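Local coordinates for protein pentafunctional AROM polypeptide (Schizosaccharomyces pombe, PDB 5SWV) that probably catalyses the dehydration of 3-dehydroquinate to 3-dehydroshikimate and the reduction of that product to shikimate, two consecutive steps of the shikimate pathway, at residues 81-86 against 138-142; 167-173 against 197-203; 208-212 against 230-234. One frame throughout, in Å; residues are numbered along the deposited sequence.

All three contacts lie in the N-terminal type I dehydroquinase part of the chain, a TIM barrel, and they follow one another in series with none nested or crossed. Contact 1 closes first, bringing the loop after strand 76-79 to the end of strand 134-140, with strand 111-115 between the two in the sheet. Contact 2 then closes the beta-alpha-beta unit 167-173, 177-193, 198-203; its first strand pairs with 134-140, so His140 of contact 1 packs on Lys169. Contact 3 joins helix 208-213, which follows strand 198-203, to the loop after strand 218-220. Ser210 OG is hydrogen-bonded to Asn202 N, and Arg211 packs on Phe201, tying contact 3 to contact 2.

Contact 1. Residues 81-86 against 138-142; sequences RTISQG and SWHDL
Gln85 is the centre of this contact, reaching from the loop 81-86 to the C-terminal end of strand 134-140 with its CA 5.4 Å from His140 CA. Its m, m side chain (chi3 -53°) accepts hydrogen bonds from His140 N (2.7 Å) and His140 ND1 (3.2 Å), Gln85 OE1 lying at the edge of the imidazole, near its plane. Gln85 NE2 lies over a face of the Trp139 ring, 3.3 Å from Trp139 CZ3. His140 (chi1 m, chi2 76°) points toward the loop, and Arg81 CD sits over its ring face; the Arg81 guanidinium, CZ 3.4 Å from His140 CE1, is held by salt bridges to Asp113 and Glu115 on strand 111-115. The site is the C-terminal mouth of a TIM barrel, where His140 packs on Lys169, an arrangement consistent with the histidine and Schiff-base lysine of type I dehydroquinases. Beyond Gln85 the loop turns tightly, Gly86 N donating to Ile83 O at 3.2 Å, and Gly86 adopts phi/psi 99/0, at which a CB would jam against the preceding carbonyl. Leu142 lies on this turn, its CD2 3.6 Å from Ser84 O and 3.8 Å from Gly86 N.

Contact 2. Residues 167-173 against 197-203; sequences VIKLVGM and PLILFNM
Six backbone hydrogen bonds join parallel strands 167-173 and 198-203. Ile168 N to Pro197 O (3.0 Å), Leu170 N to Ile199 O (2.9 Å) and Gly172 N to Phe201 O (3.0 Å) run one way; Ile199 N to Ile168 O (2.8 Å), Met203 N to Gly172 O (2.8 Å) and a weak Phe201 N to Leu170 O (3.4 Å) return. The register pairs Ile168 with Leu198 through Met173 with Met203; the axes approach to 4.3 Å at 27°. Helix 177-193 connects the strands, a beta-alpha-beta unit of the TIM barrel, and packs on the face bearing Leu198, Leu200 and Asn202. There Leu200 CD1 meets Leu170 CB at 3.9 Å, while the Asn202 amide is hydrogen-bonded to Asn180 and Trp148; a CB on Gly172 would clash with Asn202 OD1. On the face with Lys169 and Ile199, Phe201 (chi1 p) receives a CH-pi contact from Val171 CG2, 3.9 Å from the ring centroid, and Met203 CE touches Val171 CG1 at 3.6 Å. Hydrogen bonding across the pair is entirely backbone to backbone, leaving the Lys169 amine beside the Phe201 ring edge and His140, consistent with the Schiff-base lysine of type I dehydroquinases.

Contact 3. Residues 208-212 against 230-234; sequences QLSRI and APGQL
Ala230 opens a type II beta turn closed by Gln233, whose N donates to Ala230 O at 3.2 Å. Ala230 barely meets helix 208-213, its O 3.8 Å and its CB 4.0 Å from Arg211 NH2. At Pro231 (phi/psi -58/133) the carbonyl takes the one direct hydrogen bond of the contact, from Arg211 NH2 at 3.1 Å; Arg211 reaches it extended (m, t, t, chi4 -78°), with Pro231 O near the guanidinium plane. Gly232, at 96/-1, has the left-handed conformation required at the third turn position, and its CA is 5.6 Å from Gln208 CA. Gly232 O touches Gln208 CG at 3.3 Å and lies 3.0 Å from Arg211 NE, at too poor an angle to bond. Gln233 places its CA over a guanidinium face, 3.6 Å from Arg211 CZ, while its side-chain amide is hydrogen-bonded to Ala229 and Thr16; water 1 donates to both Gln233 O (3.0 Å) and Gln208 OE1 (2.7 Å). Leu234 (m, t) ends the segment with CD1 3.7 Å from Ile212 CG1 and CD2 4.0 Å from Gln208 NE2. In barrel terms, the loop between strand 218-220 and helix 236-245 is laid on the helix following strand 198-203. Arg211 meets the turn through one charged-donor-to-carbonyl hydrogen bond, with no carboxylate partner in the turn; the water bridge and the Ile212-Leu234 contact complete the join.

Contact 1. Residues 81-86 against 138-142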
loop_
_atom_site.group_PDB
_atom_site.type_symbol
_atom_site.label_atom_id
_atom_site.label_comp_id
_atom_site.label_asym_id
_atom_site.label_seq_id
_atom_site.Cartn_x
_atom_site.Cartn_y
_atom_site.Cartn_z
ATOM N N ARG A 81 -11.288 -22.576 -0.939
ATOM C CA ARG A 81 -12.747 -22.544 -0.825
ATOM C C ARG A 81 -13.299 -23.744 -1.579
ATOM O O ARG A 81 -12.987 -23.947 -2.757
ATOM C CB ARG A 81 -13.264 -21.255 -1.445
ATOM C CG ARG A 81 -14.768 -21.053 -1.360
ATOM C CD ARG A 81 -15.269 -20.783 0.046
ATOM N NE ARG A 81 -14.636 -19.610 0.651
ATOM C CZ ARG A 81 -13.877 -19.598 1.752
ATOM N NH1 ARG A 81 -13.639 -20.700 2.459
ATOM N NH2 ARG A 81 -13.373 -18.439 2.174
ATOM N N THR A 82 -14.114 -24.531 -0.887
ATOM C CA THR A 82 -14.642 -25.801 -1.395
ATOM C C THR A 82 -15.962 -25.618 -2.118
ATOM O O THR A 82 -16.583 -24.555 -2.050
ATOM C CB THR A 82 -14.890 -26.809 -0.257
ATOM O OG1 THR A 82 -15.907 -26.322 0.623
ATOM C CG2 THR A 82 -13.642 -27.045 0.541
ATOM N N ILE A 83 -16.414 -26.682 -2.766
ATOM C CA ILE A 83 -17.604 -26.628 -3.599
ATOM C C ILE A 83 -18.875 -26.287 -2.843
ATOM O O ILE A 83 -19.666 -25.489 -3.311
ATOM C CB ILE A 83 -17.738 -27.912 -4.449
ATOM C CG1 ILE A 83 -16.627 -27.914 -5.507
ATOM C CG2 ILE A 83 -19.103 -28.008 -5.136
ATOM C CD1 ILE A 83 -16.244 -29.277 -5.997
ATOM N N SER A 84 -19.060 -26.830 -1.657
ATOM C CA SER A 84 -20.314 -26.614 -0.957
ATOM C C SER A 84 -20.289 -25.321 -0.191
ATOM O O SER A 84 -21.323 -24.912 0.343
ATOM C CB SER A 84 -20.629 -27.768 -0.022
ATOM O OG SER A 84 -19.607 -27.908 0.925
ATOM N N GLN A 85 -19.124 -24.682 -0.123
ATOM C CA GLN A 85 -19.023 -23.308 0.373
ATOM C C GLN A 85 -18.957 -22.253 -0.740
ATOM O O GLN A 85 -18.709 -21.080 -0.455
ATOM C CB GLN A 85 -17.800 -23.203 1.267
ATOM C CG GLN A 85 -17.866 -24.132 2.459
ATOM C CD GLN A 85 -18.624 -23.533 3.612
ATOM O OE1 GLN A 85 -18.332 -22.421 4.045
ATOM N NE2 GLN A 85 -19.597 -24.265 4.126
ATOM N N GLY A 86 -19.184 -22.654 -1.994
ATOM C CA GLY A 86 -19.191 -21.734 -3.143
ATOM C C GLY A 86 -17.929 -21.655 -3.990
ATOM O O GLY A 86 -17.875 -20.898 -4.948
ATOM N N SER A 138 -14.039 -19.771 8.730
ATOM C CA SER A 138 -15.072 -19.332 7.814
ATOM C C SER A 138 -16.189 -20.357 7.673
ATOM O O SER A 138 -15.928 -21.550 7.638
ATOM C CB SER A 138 -14.454 -19.084 6.441
ATOM O OG SER A 138 -14.238 -20.311 5.763
ATOM N N TRP A 139 -17.425 -19.879 7.572
ATOM C CA TRP A 139 -18.529 -20.698 7.097
ATOM C C TRP A 139 -19.481 -19.879 6.232
ATOM O O TRP A 139 -19.786 -18.733 6.547
ATOM C CB TRP A 139 -19.291 -21.327 8.255
ATOM C CG TRP A 139 -20.357 -22.269 7.787
ATOM C CD1 TRP A 139 -21.673 -21.976 7.588
ATOM C CD2 TRP A 139 -20.192 -23.640 7.412
ATOM N NE1 TRP A 139 -22.348 -23.085 7.136
ATOM C CE2 TRP A 139 -21.467 -24.125 7.026
ATOM C CE3 TRP A 139 -19.097 -24.520 7.385
ATOM C CZ2 TRP A 139 -21.680 -25.448 6.607
ATOM C CZ3 TRP A 139 -19.319 -25.853 6.969
ATOM C CH2 TRP A 139 -20.603 -26.293 6.583
ATOM N N HIS A 140 -19.949 -20.511 5.159
ATOM C CA HIS A 140 -20.831 -19.919 4.168
ATOM C C HIS A 140 -22.146 -20.737 4.093
ATOM O O HIS A 140 -22.113 -21.945 3.832
ATOM C CB HIS A 140 -20.125 -19.907 2.802
ATOM C CG HIS A 140 -18.897 -19.043 2.749
ATOM N ND1 HIS A 140 -17.688 -19.419 3.308
ATOM C CD2 HIS A 140 -18.688 -17.826 2.187
ATOM C CE1 HIS A 140 -16.795 -18.466 3.095
ATOM N NE2 HIS A 140 -17.376 -17.486 2.422
ATOM N N ASP A 141 -23.289 -20.101 4.338
ATOM C CA ASP A 141 -24.596 -20.772 4.207
ATOM C C ASP A 141 -25.217 -20.495 2.838
ATOM O O ASP A 141 -26.013 -19.566 2.656
ATOM C CB ASP A 141 -25.562 -20.365 5.330
ATOM C CG ASP A 141 -26.951 -20.976 5.168
ATOM O OD1 ASP A 141 -27.046 -22.140 4.708
ATOM O OD2 ASP A 141 -27.949 -20.280 5.487
ATOM N N LEU A 142 -24.858 -21.333 1.880
ATOM C CA LEU A 142 -25.422 -21.245 0.543
ATOM C C LEU A 142 -26.952 -21.407 0.504
ATOM O O LEU A 142 -27.590 -20.831 -0.357
ATOM C CB LEU A 142 -24.739 -22.256 -0.397
ATOM C CG LEU A 142 -23.627 -21.668 -1.274
ATOM C CD1 LEU A 142 -22.614 -20.867 -0.460
ATOM C CD2 LEU A 142 -22.940 -22.772 -2.072
#

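Contact 2. Residues 167-173 against 197-203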
loop_
_atom_site.group_PDB
_atom_site.type_symbol
_atom_site.label_atom_id
_atom_site.label_comp_id
_atom_site.label_asym_id
_atom_site.label_seq_id
_atom_site.Cartn_x
_atom_site.Cartn_y
_atom_site.Cartn_z
ATOM N N VAL A 167 -9.646 -14.596 13.421
ATOM C CA VAL A 167 -10.755 -13.868 12.803
ATOM C C VAL A 167 -11.855 -14.875 12.509
ATOM O O VAL A 167 -11.554 -16.038 12.240
ATOM C CB VAL A 167 -10.339 -13.215 11.467
ATOM C CG1 VAL A 167 -11.515 -12.440 10.842
ATOM C CG2 VAL A 167 -9.113 -12.327 11.663
ATOM N N ILE A 168 -13.118 -14.451 12.571
ATOM C CA ILE A 168 -14.232 -15.327 12.201
ATOM C C ILE A 168 -14.953 -14.681 11.041
ATOM O O ILE A 168 -15.202 -13.487 11.049
ATOM C CB ILE A 168 -15.194 -15.587 13.362
ATOM C CG1 ILE A 168 -14.454 -16.297 14.501
ATOM C CG2 ILE A 168 -16.365 -16.441 12.894
ATOM C CD1 ILE A 168 -15.286 -16.552 15.749
ATOM N N LYS A 169 -15.268 -15.484 10.033
ATOM C CA LYS A 169 -15.956 -15.019 8.845
ATOM C C LYS A 169 -17.232 -15.835 8.695
ATOM O O LYS A 169 -17.176 -17.047 8.537
ATOM C CB LYS A 169 -15.050 -15.185 7.643
ATOM C CG LYS A 169 -15.627 -14.701 6.330
ATOM C CD LYS A 169 -14.678 -15.086 5.203
ATOM C CE LYS A 169 -15.431 -15.384 3.920
ATOM N NZ LYS A 169 -15.477 -14.203 3.022
ATOM N N LEU A 170 -18.379 -15.163 8.760
ATOM C CA LEU A 170 -19.678 -15.816 8.603
ATOM C C LEU A 170 -20.397 -15.135 7.461
ATOM O O LEU A 170 -20.553 -13.913 7.479
ATOM C CB LEU A 170 -20.502 -15.687 9.873
ATOM C CG LEU A 170 -19.855 -16.221 11.144
ATOM C CD1 LEU A 170 -20.769 -15.956 12.330
ATOM C CD2 LEU A 170 -19.532 -17.708 11.035
ATOM N N VAL A 171 -20.831 -15.921 6.473
ATOM C CA VAL A 171 -21.483 -15.367 5.292
ATOM C C VAL A 171 -22.785 -16.074 4.976
ATOM O O VAL A 171 -22.778 -17.247 4.658
ATOM C CB VAL A 171 -20.586 -15.449 4.051
ATOM C CG1 VAL A 171 -21.282 -14.772 2.870
ATOM C CG2 VAL A 171 -19.234 -14.809 4.337
ATOM N N GLY A 172 -23.892 -15.342 5.036
ATOM C CA GLY A 172 -25.199 -15.890 4.706
ATOM C C GLY A 172 -25.533 -15.665 3.249
ATOM O O GLY A 172 -24.757 -15.043 2.525
ATOM N N MET A 173 -26.677 -16.202 2.822
ATOM C CA MET A 173 -27.274 -15.855 1.545
ATOM C C MET A 173 -28.538 -15.083 1.866
ATOM O O MET A 173 -29.373 -15.545 2.652
ATOM C CB MET A 173 -27.595 -17.112 0.733
ATOM C CG MET A 173 -28.289 -16.851 -0.612
ATOM S SD MET A 173 -27.247 -16.063 -1.872
ATOM C CE MET A 173 -26.117 -17.390 -2.295
ATOM N N PRO A 197 -12.185 -10.554 16.161
ATOM C CA PRO A 197 -12.756 -9.729 15.092
ATOM C C PRO A 197 -13.586 -10.540 14.107
ATOM O O PRO A 197 -13.312 -11.724 13.887
ATOM C CB PRO A 197 -11.538 -9.112 14.405
ATOM C CG PRO A 197 -10.371 -9.906 14.870
ATOM C CD PRO A 197 -10.722 -10.472 16.204
ATOM N N LEU A 198 -14.583 -9.883 13.515
ATOM C CA LEU A 198 -15.624 -10.561 12.748
ATOM C C LEU A 198 -15.848 -9.972 11.346
ATOM O O LEU A 198 -16.144 -8.794 11.211
ATOM C CB LEU A 198 -16.929 -10.508 13.541
ATOM C CG LEU A 198 -18.147 -11.238 12.956
ATOM C CD1 LEU A 198 -18.047 -12.746 13.136
ATOM C CD2 LEU A 198 -19.425 -10.717 13.590
ATOM N N ILE A 199 -15.719 -10.815 10.318
ATOM C CA ILE A 199 -16.192 -10.511 8.961
ATOM C C ILE A 199 -17.584 -11.129 8.832
ATOM O O ILE A 199 -17.758 -12.315 9.065
ATOM C CB ILE A 199 -15.283 -11.115 7.871
ATOM C CG1 ILE A 199 -13.814 -10.761 8.107
ATOM C CG2 ILE A 199 -15.696 -10.621 6.489
ATOM C CD1 ILE A 199 -12.863 -11.482 7.174
ATOM N N LEU A 200 -18.559 -10.331 8.426
ATOM C CA LEU A 200 -19.956 -10.736 8.466
ATOM C C LEU A 200 -20.788 -10.012 7.419
ATOM O O LEU A 200 -20.872 -8.796 7.426
ATOM C CB LEU A 200 -20.496 -10.447 9.854
ATOM C CG LEU A 200 -21.967 -10.738 10.148
ATOM C CD1 LEU A 200 -22.223 -12.235 10.081
ATOM C CD2 LEU A 200 -22.362 -10.173 11.511
ATOM N N PHE A 201 -21.397 -10.778 6.522
ATOM C CA PHE A 201 -22.253 -10.240 5.460
ATOM C C PHE A 201 -23.063 -11.345 4.805
ATOM O O PHE A 201 -22.910 -12.511 5.137
ATOM C CB PHE A 201 -21.428 -9.512 4.398
ATOM C CG PHE A 201 -20.417 -10.370 3.709
ATOM C CD1 PHE A 201 -19.160 -10.586 4.276
ATOM C CD2 PHE A 201 -20.684 -10.929 2.467
ATOM C CE1 PHE A 201 -18.207 -11.363 3.627
ATOM C CE2 PHE A 201 -19.727 -11.701 1.807
ATOM C CZ PHE A 201 -18.494 -11.928 2.397
ATOM N N ASN A 202 -23.950 -10.945 3.900
ATOM C CA ASN A 202 -24.725 -11.856 3.088
ATOM C C ASN A 202 -24.291 -11.691 1.654
ATOM O O ASN A 202 -24.219 -10.562 1.144
ATOM C CB ASN A 202 -26.211 -11.551 3.182
ATOM C CG ASN A 202 -26.760 -11.737 4.586
ATOM O OD1 ASN A 202 -26.530 -12.763 5.221
ATOM N ND2 ASN A 202 -27.499 -10.749 5.073
ATOM N N MET A 203 -23.991 -12.816 1.011
ATOM C CA MET A 203 -23.806 -12.828 -0.427
ATOM C C MET A 203 -25.173 -12.836 -1.115
ATOM O O MET A 203 -26.214 -12.914 -0.450
ATOM C CB MET A 203 -22.903 -13.983 -0.853
ATOM C CG MET A 203 -23.435 -15.397 -0.649
ATOM S SD MET A 203 -22.253 -16.721 -1.053
ATOM C CE MET A 203 -20.696 -16.096 -0.449
#

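Contact 3. Residues 208-212 against 230-234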
loop_
_atom_site.group_PDB
_atom_site.type_symbol
_atom_site.label_atom_id
_atom_site.label_comp_id
_atom_site.label_asym_id
_atom_site.label_seq_id
_atom_site.Cartn_x
_atom_site.Cartn_y
_atom_site.Cartn_z
ATOM N N GLN A 208 -26.270 -7.197 -0.871
ATOM C CA GLN A 208 -25.280 -6.136 -1.115
ATOM C C GLN A 208 -25.216 -5.048 -0.032
ATOM O O GLN A 208 -24.127 -4.570 0.291
ATOM C CB GLN A 208 -25.463 -5.521 -2.514
ATOM C CG GLN A 208 -25.135 -6.503 -3.642
ATOM C CD GLN A 208 -25.233 -5.934 -5.039
ATOM O OE1 GLN A 208 -25.217 -6.674 -6.009
ATOM N NE2 GLN A 208 -25.338 -4.631 -5.150
ATOM N N LEU A 209 -26.356 -4.671 0.541
ATOM C CA LEU A 209 -26.335 -3.768 1.700
ATOM C C LEU A 209 -25.369 -4.256 2.812
ATOM O O LEU A 209 -24.603 -3.450 3.369
ATOM C CB LEU A 209 -27.741 -3.592 2.293
ATOM C CG LEU A 209 -27.848 -2.681 3.524
ATOM C CD1 LEU A 209 -27.354 -1.267 3.265
ATOM C CD2 LEU A 209 -29.274 -2.638 4.027
ATOM N N SER A 210 -25.412 -5.549 3.142
ATOM C CA SER A 210 -24.625 -6.058 4.256
ATOM C C SER A 210 -23.123 -5.976 3.977
ATOM O O SER A 210 -22.352 -5.756 4.893
ATOM C CB SER A 210 -25.018 -7.493 4.608
ATOM O OG SER A 210 -24.620 -8.418 3.596
ATOM N N ARG A 211 -22.712 -6.155 2.722
ATOM C CA ARG A 211 -21.295 -5.981 2.321
ATOM C C ARG A 211 -20.840 -4.545 2.556
ATOM O O ARG A 211 -19.755 -4.298 3.088
ATOM C CB ARG A 211 -21.077 -6.291 0.831
ATOM C CG ARG A 211 -21.266 -7.744 0.413
ATOM C CD ARG A 211 -21.164 -7.831 -1.095
ATOM N NE ARG A 211 -21.279 -9.179 -1.645
ATOM C CZ ARG A 211 -20.319 -10.100 -1.654
ATOM N NH1 ARG A 211 -19.133 -9.870 -1.092
ATOM N NH2 ARG A 211 -20.560 -11.278 -2.219
ATOM N N ILE A 212 -21.697 -3.613 2.154
ATOM C CA ILE A 212 -21.456 -2.188 2.293
ATOM C C ILE A 212 -21.281 -1.793 3.760
ATOM O O ILE A 212 -20.383 -1.016 4.074
ATOM C CB ILE A 212 -22.590 -1.411 1.593
ATOM C CG1 ILE A 212 -22.435 -1.541 0.071
ATOM C CG2 ILE A 212 -22.630 0.052 2.011
ATOM C CD1 ILE A 212 -23.733 -1.364 -0.691
ATOM N N ALA A 230 -18.158 -14.240 -5.549
ATOM C CA ALA A 230 -19.485 -14.648 -5.113
ATOM C C ALA A 230 -20.555 -13.625 -5.531
ATOM O O ALA A 230 -20.235 -12.463 -5.764
ATOM C CB ALA A 230 -19.484 -14.852 -3.606
ATOM N N PRO A 231 -21.829 -14.067 -5.629
ATOM C CA PRO A 231 -22.897 -13.165 -6.053
ATOM C C PRO A 231 -23.012 -11.953 -5.144
ATOM O O PRO A 231 -22.996 -12.086 -3.904
ATOM C CB PRO A 231 -24.164 -14.023 -5.939
ATOM C CG PRO A 231 -23.706 -15.426 -5.968
ATOM C CD PRO A 231 -22.359 -15.409 -5.303
ATOM N N GLY A 232 -23.116 -10.786 -5.762
ATOM C CA GLY A 232 -23.319 -9.555 -5.031
ATOM C C GLY A 232 -22.044 -8.807 -4.761
ATOM O O GLY A 232 -22.078 -7.733 -4.189
ATOM N N GLN A 233 -20.912 -9.346 -5.182
ATOM C CA GLN A 233 -19.638 -8.732 -4.862
ATOM C C GLN A 233 -19.462 -7.428 -5.608
ATOM O O GLN A 233 -19.824 -7.326 -6.777
ATOM C CB GLN A 233 -18.511 -9.664 -5.231
ATOM C CG GLN A 233 -17.148 -9.200 -4.756
ATOM C CD GLN A 233 -16.083 -10.238 -5.031
ATOM O OE1 GLN A 233 -16.218 -11.064 -5.949
ATOM N NE2 GLN A 233 -15.011 -10.210 -4.234
ATOM N N LEU A 234 -18.875 -6.458 -4.914
ATOM C CA LEU A 234 -18.646 -5.113 -5.426
ATOM C C LEU A 234 -17.165 -4.836 -5.674
ATOM O O LEU A 234 -16.312 -5.464 -5.074
ATOM C CB LEU A 234 -19.153 -4.110 -4.397
ATOM C CG LEU A 234 -20.647 -4.154 -4.091
ATOM C CD1 LEU A 234 -20.994 -3.218 -2.931
ATOM C CD2 LEU A 234 -21.460 -3.803 -5.339
HETATM O O HOH W 1 -22.794 -6.934 -7.202
#